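Long-range contacts in V-type ATP synthase alpha chain (Nanoarchaeum equitans Kin4-M, PDB 5BN3), which is the A subunit of a V-type ATPase, a P-loop protein of the ATP synthase alpha/beta family that binds ADP: residues T204-I209 / H413-N418; L401-S406 / L420-K425. All coordinates share one frame; numbering follows the deposited sequence.

Contact 1 of 2, residues T204-I209 / H413-N418. With ADP (adenosine-5'-diphosphate), chain C.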
loop_
_atom_site.group_PDB
_atom_site.type_symbol
_atom_site.label_atom_id
_atom_site.label_comp_id
_atom_site.label_asym_id
_atom_site.label_seq_id
_atom_site.Cartn_x
_atom_site.Cartn_y
_atom_site.Cartn_z
ATOM N N THR A 204 -6.443 -39.072 5.479
ATOM C CA THR A 204 -7.126 -37.921 6.062
ATOM C C THR A 204 -8.420 -37.682 5.288
ATOM O O THR A 204 -8.394 -37.489 4.071
ATOM C CB THR A 204 -6.240 -36.661 6.019
ATOM O OG1 THR A 204 -5.067 -36.872 6.817
ATOM C CG2 THR A 204 -6.998 -35.456 6.558
ATOM N N ARG A 205 -9.546 -37.695 6.000
ATOM C CA ARG A 205 -10.875 -37.670 5.382
ATOM C C ARG A 205 -11.133 -36.490 4.439
ATOM O O ARG A 205 -11.587 -36.683 3.310
ATOM C CB ARG A 205 -11.966 -37.730 6.462
ATOM C CG ARG A 205 -12.019 -39.060 7.212
ATOM C CD ARG A 205 -13.178 -39.114 8.201
ATOM N NE ARG A 205 -12.932 -38.302 9.389
ATOM C CZ ARG A 205 -12.297 -38.739 10.472
ATOM N NH1 ARG A 205 -11.840 -39.981 10.517
ATOM N NH2 ARG A 205 -12.116 -37.935 11.508
ATOM N N VAL A 206 -10.850 -35.276 4.900
ATOM C CA VAL A 206 -11.109 -34.088 4.088
ATOM C C VAL A 206 -10.297 -34.110 2.792
ATOM O O VAL A 206 -10.760 -33.651 1.747
ATOM C CB VAL A 206 -10.873 -32.778 4.891
ATOM C CG1 VAL A 206 -9.422 -32.673 5.361
ATOM C CG2 VAL A 206 -11.270 -31.560 4.074
ATOM N N LEU A 207 -9.100 -34.685 2.852
ATOM C CA LEU A 207 -8.238 -34.758 1.675
ATOM C C LEU A 207 -8.581 -35.935 0.764
ATOM O O LEU A 207 -8.218 -35.939 -0.409
ATOM C CB LEU A 207 -6.766 -34.833 2.084
ATOM C CG LEU A 207 -6.206 -33.671 2.903
ATOM C CD1 LEU A 207 -4.690 -33.747 2.966
ATOM C CD2 LEU A 207 -6.650 -32.346 2.317
ATOM N N ASP A 208 -9.276 -36.934 1.300
ATOM C CA ASP A 208 -9.594 -38.128 0.517
ATOM C C ASP A 208 -10.937 -38.043 -0.207
ATOM O O ASP A 208 -11.102 -38.609 -1.287
ATOM C CB ASP A 208 -9.538 -39.385 1.396
ATOM C CG ASP A 208 -8.131 -39.713 1.857
ATOM O OD1 ASP A 208 -7.170 -39.177 1.266
ATOM O OD2 ASP A 208 -7.985 -40.514 2.807
ATOM N N ILE A 209 -11.889 -37.330 0.384
ATOM C CA ILE A 209 -13.228 -37.244 -0.190
ATOM C C ILE A 209 -13.542 -35.856 -0.738
ATOM O O ILE A 209 -13.973 -35.713 -1.883
ATOM C CB ILE A 209 -14.306 -37.619 0.845
ATOM C CG1 ILE A 209 -14.030 -39.007 1.417
ATOM C CG2 ILE A 209 -15.680 -37.583 0.212
ATOM C CD1 ILE A 209 -14.068 -40.118 0.384
ATOM N N HIS A 413 -10.191 -26.390 15.278
ATOM C CA HIS A 413 -10.767 -27.256 14.260
ATOM C C HIS A 413 -9.639 -27.684 13.320
ATOM O O HIS A 413 -9.228 -26.918 12.442
ATOM C CB HIS A 413 -11.855 -26.479 13.509
ATOM C CG HIS A 413 -12.418 -27.183 12.313
ATOM N ND1 HIS A 413 -13.774 -27.414 12.161
ATOM C CD2 HIS A 413 -11.837 -27.652 11.184
ATOM C CE1 HIS A 413 -13.989 -28.016 11.013
ATOM N NE2 HIS A 413 -12.830 -28.177 10.395
ATOM N N TYR A 414 -9.131 -28.900 13.518
ATOM C CA TYR A 414 -8.055 -29.433 12.686
ATOM C C TYR A 414 -8.494 -30.720 11.989
ATOM O O TYR A 414 -9.179 -31.544 12.591
ATOM C CB TYR A 414 -6.804 -29.733 13.516
ATOM C CG TYR A 414 -6.280 -28.605 14.374
ATOM C CD1 TYR A 414 -5.688 -27.482 13.809
ATOM C CD2 TYR A 414 -6.336 -28.690 15.755
ATOM C CE1 TYR A 414 -5.192 -26.459 14.607
ATOM C CE2 TYR A 414 -5.846 -27.680 16.555
ATOM C CZ TYR A 414 -5.276 -26.569 15.977
ATOM O OH TYR A 414 -4.788 -25.566 16.781
ATOM N N PRO A 415 -8.105 -30.900 10.714
ATOM C CA PRO A 415 -7.370 -29.958 9.857
ATOM C C PRO A 415 -8.171 -28.693 9.570
ATOM O O PRO A 415 -9.370 -28.769 9.298
ATOM C CB PRO A 415 -7.183 -30.745 8.555
ATOM C CG PRO A 415 -7.275 -32.183 8.964
ATOM C CD PRO A 415 -8.301 -32.202 10.054
ATOM N N ALA A 416 -7.509 -27.544 9.638
ATOM C CA ALA A 416 -8.179 -26.263 9.427
ATOM C C ALA A 416 -8.401 -25.948 7.949
ATOM O O ALA A 416 -8.153 -24.826 7.507
ATOM C CB ALA A 416 -7.398 -25.148 10.095
ATOM N N ILE A 417 -8.886 -26.930 7.196
ATOM C CA ILE A 417 -9.144 -26.752 5.770
ATOM C C ILE A 417 -10.373 -25.873 5.529
ATOM O O ILE A 417 -11.470 -26.190 5.994
ATOM C CB ILE A 417 -9.360 -28.112 5.070
ATOM C CG1 ILE A 417 -8.073 -28.944 5.093
ATOM C CG2 ILE A 417 -9.825 -27.910 3.639
ATOM C CD1 ILE A 417 -6.993 -28.437 4.149
ATOM N N ASN A 418 -10.184 -24.769 4.809
ATOM C CA ASN A 418 -11.293 -23.927 4.370
ATOM C C ASN A 418 -12.050 -24.627 3.244
ATOM O O ASN A 418 -11.599 -24.637 2.097
ATOM C CB ASN A 418 -10.762 -22.563 3.906
ATOM C CG ASN A 418 -11.867 -21.564 3.591
ATOM O OD1 ASN A 418 -12.889 -21.906 2.993
ATOM N ND2 ASN A 418 -11.658 -20.315 3.989
HETATM P PB ADP C . 2.157 -24.675 10.963
HETATM O O1B ADP C . 1.101 -24.294 9.959
HETATM O O2B ADP C . 3.137 -25.708 10.480
HETATM O O3B ADP C . 2.782 -23.491 11.654
HETATM P PA ADP C . 1.617 -26.840 12.782
HETATM O O1A ADP C . 1.514 -27.930 11.756
HETATM O O2A ADP C . 2.869 -26.708 13.610
HETATM O O3A ADP C . 1.278 -25.418 12.098
HETATM O "O5'" ADP C . 0.366 -26.994 13.783
HETATM C "C5'" ADP C . 0.094 -25.975 14.745
HETATM C "C4'" ADP C . -0.621 -26.573 15.951
HETATM O "O4'" ADP C . -1.881 -27.131 15.557
HETATM C "C3'" ADP C . 0.219 -27.685 16.552
HETATM O "O3'" ADP C . 0.409 -27.433 17.947
HETATM C "C2'" ADP C . -0.589 -28.946 16.337
HETATM O "O2'" ADP C . -0.577 -29.777 17.498
HETATM C "C1'" ADP C . -2.000 -28.473 16.031
HETATM N N9 ADP C . -2.601 -29.339 14.988
HETATM C C8 ADP C . -2.518 -29.155 13.657
HETATM N N7 ADP C . -3.179 -30.134 12.989
HETATM C C5 ADP C . -3.705 -30.968 13.906
HETATM C C6 ADP C . -4.521 -32.203 13.880
HETATM N N6 ADP C . -4.923 -32.758 12.706
HETATM N N1 ADP C . -4.854 -32.751 15.071
HETATM C C2 ADP C . -4.463 -32.209 16.242
HETATM N N3 ADP C . -3.722 -31.092 16.338
HETATM C C4 ADP C . -3.321 -30.437 15.223
#
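Val206 and Ile417 carry the contact, their branched side chains set aslant to each other. A methyl meets a methyl where Val206 CG2 lies 3.9 Å from Ile417 CG2, and the other Val206 methyl, CG1, lies 4.0 Å from the Ile417 CG1 methylene. In both residues CG2 stands anti to the backbone N, which brings these two methyls against each other. Beta-branched residues suit the place, since each offers two carbons close to its backbone. Leu207 leaves the helix at a different angle, yet its CD2 reaches Ile417 CD1 at 4.3 Å.

Val206 CG1 also reaches Pro415 CG (4.2 Å), and beside it Thr204 and Pro415 lie alongside, pointing opposite ways and touching through Thr204 CG2 and Pro415 CG (4.1 Å). The Thr204 hydroxyl does not cap the helix it precedes. Pro415 follows a cis peptide bond and presents its ring to the helix.

Next to it, Tyr414 lays one ring face against the adenine, with ADP N9 3.6 Å above the ring centre; Tyr414 CB comes within 3.4 Å of ADP C5. Gln491, also of the pocket, bonds through OE1 to Arg205 N and through its backbone to that of Tyr414. The arrangement is apolar packing behind Tyr414, which lines the ADP pocket of a P-loop domain.

Contact 2 of 2, residues L401-S406 / L420-K425; sequences LWALDS and LISYTK
Leu401 and Tyr423 form an antiparallel hydrogen-bonded pair, and backbone bonds give the contact its frame. Leu401 N donates to Tyr423 O (2.9 Å), and Tyr423 N returns the bond to Leu401 O (3.1 Å).

A side-chain bond lies next to the backbone pair. Ser422 OG, anti to its own carbonyl carbon (chi1 -61°), accepts from Ala403 N at 2.9 Å with an N-H...O angle of 145°. The hydroxyl is also bonded to Asn418 O, so a short polar side chain ties the backbone of 401-406 to the turn before 420-425. Serine suits the place because its hydroxyl sits close enough to the main chain to stand in for a carbonyl.

Apolar packing covers the face bearing Leu401 and Tyr423. Their side chains cross at about a right angle, and Leu401 CB sits 3.4 Å above the Tyr423 ring plane, offset toward the rim, in a CH-pi contact. An aromatic residue suits this place because the pi face of its ring can receive the hydrogens of that CB. Leu401 CD2 continues to Ile421 CG2 at 4.1 Å, and Ala403, whose side chain is CB alone, brings that carbon to 4.2 Å from the same Ile421 CG2. Trp402 turns away from 420-425, toward strand 218-222 and helix 229-239, and its NE1 bonds to Phe211 O.

Beyond the pair, Lys425 NZ forms a salt bridge with Glu141 of the neighbouring NEQ263 chain. The whole is a short two-stranded antiparallel sheet, strands 400-401 and 423-424, set beside the P-loop strand of the nucleotide-binding domain and reaching the subunit interface.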
loop_
_atom_site.group_PDB
_atom_site.type_symbol
_atom_site.label_atom_id
_atom_site.label_comp_id
_atom_site.label_asym_id
_atom_site.label_seq_id
_atom_site.Cartn_x
_atom_site.Cartn_y
_atom_site.Cartn_z
ATOM N N LEU A 401 -5.856 -26.902 -4.282
ATOM C CA LEU A 401 -5.562 -25.992 -3.184
ATOM C C LEU A 401 -6.127 -26.558 -1.888
ATOM O O LEU A 401 -7.343 -26.699 -1.744
ATOM C CB LEU A 401 -6.173 -24.611 -3.450
ATOM C CG LEU A 401 -6.235 -23.623 -2.280
ATOM C CD1 LEU A 401 -4.844 -23.360 -1.746
ATOM C CD2 LEU A 401 -6.903 -22.313 -2.687
ATOM N N TRP A 402 -5.247 -26.893 -0.953
ATOM C CA TRP A 402 -5.673 -27.301 0.382
ATOM C C TRP A 402 -5.416 -26.141 1.341
ATOM O O TRP A 402 -4.414 -26.116 2.055
ATOM C CB TRP A 402 -4.930 -28.569 0.818
ATOM C CG TRP A 402 -5.289 -29.777 -0.015
ATOM C CD1 TRP A 402 -6.412 -29.941 -0.775
ATOM C CD2 TRP A 402 -4.514 -30.979 -0.181
ATOM N NE1 TRP A 402 -6.389 -31.169 -1.395
ATOM C CE2 TRP A 402 -5.241 -31.823 -1.049
ATOM C CE3 TRP A 402 -3.287 -31.419 0.320
ATOM C CZ2 TRP A 402 -4.772 -33.088 -1.426
ATOM C CZ3 TRP A 402 -2.826 -32.677 -0.054
ATOM C CH2 TRP A 402 -3.569 -33.494 -0.919
ATOM N N ALA A 403 -6.334 -25.177 1.344
ATOM C CA ALA A 403 -6.135 -23.920 2.071
ATOM C C ALA A 403 -6.427 -24.035 3.559
ATOM O O ALA A 403 -7.508 -24.474 3.959
ATOM C CB ALA A 403 -6.987 -22.823 1.463
ATOM N N LEU A 404 -5.472 -23.611 4.380
ATOM C CA LEU A 404 -5.658 -23.641 5.824
ATOM C C LEU A 404 -6.172 -22.293 6.330
ATOM O O LEU A 404 -5.788 -21.239 5.820
ATOM C CB LEU A 404 -4.364 -24.048 6.530
ATOM C CG LEU A 404 -3.898 -25.461 6.174
ATOM C CD1 LEU A 404 -2.612 -25.819 6.895
ATOM C CD2 LEU A 404 -4.982 -26.471 6.510
ATOM N N ASP A 405 -7.046 -22.335 7.330
ATOM C CA ASP A 405 -7.803 -21.152 7.725
ATOM C C ASP A 405 -7.574 -20.747 9.183
ATOM O O ASP A 405 -7.716 -21.565 10.094
ATOM C CB ASP A 405 -9.290 -21.401 7.461
ATOM C CG ASP A 405 -10.126 -20.159 7.626
ATOM O OD1 ASP A 405 -10.138 -19.316 6.703
ATOM O OD2 ASP A 405 -10.786 -20.031 8.675
ATOM N N SER A 406 -7.222 -19.479 9.389
ATOM C CA SER A 406 -6.974 -18.932 10.722
ATOM C C SER A 406 -8.149 -19.134 11.667
ATOM O O SER A 406 -7.964 -19.492 12.829
ATOM C CB SER A 406 -6.674 -17.436 10.634
ATOM O OG SER A 406 -5.471 -17.190 9.937
ATOM N N LEU A 420 -14.648 -23.883 1.662
ATOM C CA LEU A 420 -15.300 -23.019 0.682
ATOM C C LEU A 420 -14.296 -22.487 -0.335
ATOM O O LEU A 420 -14.633 -22.254 -1.495
ATOM C CB LEU A 420 -16.002 -21.851 1.380
ATOM C CG LEU A 420 -17.147 -22.214 2.328
ATOM C CD1 LEU A 420 -17.846 -20.966 2.840
ATOM C CD2 LEU A 420 -18.135 -23.122 1.630
ATOM N N ILE A 421 -13.059 -22.312 0.117
ATOM C CA ILE A 421 -11.993 -21.740 -0.699
ATOM C C ILE A 421 -11.125 -22.826 -1.350
ATOM O O ILE A 421 -10.667 -22.675 -2.487
ATOM C CB ILE A 421 -11.129 -20.787 0.159
ATOM C CG1 ILE A 421 -11.930 -19.528 0.512
ATOM C CG2 ILE A 421 -9.846 -20.418 -0.552
ATOM C CD1 ILE A 421 -12.432 -18.768 -0.697
ATOM N N SER A 422 -10.912 -23.927 -0.635
ATOM C CA SER A 422 -10.136 -25.045 -1.171
ATOM C C SER A 422 -10.808 -25.649 -2.402
ATOM O O SER A 422 -12.019 -25.517 -2.587
ATOM C CB SER A 422 -9.936 -26.125 -0.105
ATOM O OG SER A 422 -9.214 -25.615 1.002
ATOM N N TYR A 423 -10.010 -26.303 -3.244
ATOM C CA TYR A 423 -10.515 -26.940 -4.455
ATOM C C TYR A 423 -9.602 -28.064 -4.922
ATOM O O TYR A 423 -8.429 -28.119 -4.552
ATOM C CB TYR A 423 -10.681 -25.912 -5.588
ATOM C CG TYR A 423 -9.398 -25.246 -6.047
ATOM C CD1 TYR A 423 -8.507 -25.903 -6.888
ATOM C CD2 TYR A 423 -9.097 -23.953 -5.662
ATOM C CE1 TYR A 423 -7.346 -25.297 -7.307
ATOM C CE2 TYR A 423 -7.942 -23.334 -6.086
ATOM C CZ TYR A 423 -7.071 -24.014 -6.905
ATOM O OH TYR A 423 -5.914 -23.411 -7.332
ATOM N N THR A 424 -10.153 -28.956 -5.738
ATOM C CA THR A 424 -9.345 -29.888 -6.513
ATOM C C THR A 424 -9.789 -29.822 -7.966
ATOM O O THR A 424 -10.982 -29.701 -8.250
ATOM C CB THR A 424 -9.427 -31.339 -5.980
ATOM O OG1 THR A 424 -8.639 -32.202 -6.811
ATOM C CG2 THR A 424 -10.872 -31.838 -5.961
ATOM N N LYS A 425 -8.829 -29.864 -8.883
ATOM C CA LYS A 425 -9.144 -29.857 -10.306
ATOM C C LYS A 425 -9.097 -31.276 -10.859
ATOM O O LYS A 425 -9.176 -31.479 -12.068
ATOM C CB LYS A 425 -8.163 -28.962 -11.072
ATOM C CG LYS A 425 -8.195 -27.493 -10.679
ATOM C CD LYS A 425 -7.184 -26.685 -11.486
ATOM C CE LYS A 425 -7.475 -26.750 -12.979
ATOM N NZ LYS A 425 -8.752 -26.073 -13.346
#

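From the N terminus, helix 205-210 comes first, ahead of P-loop strand 218-222. The chain then reaches 401-406, passes through helix 406-410 to 413-418, and arrives at 420-425. Contact 1 therefore closes a loop of about 200 residues, contact 2 one of only 13, and the two cross because their segments alternate. They also touch directly: Ala416 O lies 2.7 Å from Asp405 N and Asn418 N 2.8 Å from Ala403 O, both probable hydrogen bonds, while Leu207 CD2 packs on Trp402 CD2. Together they join helix 205-210 to the segment around 401-425, beside the ADP pocket.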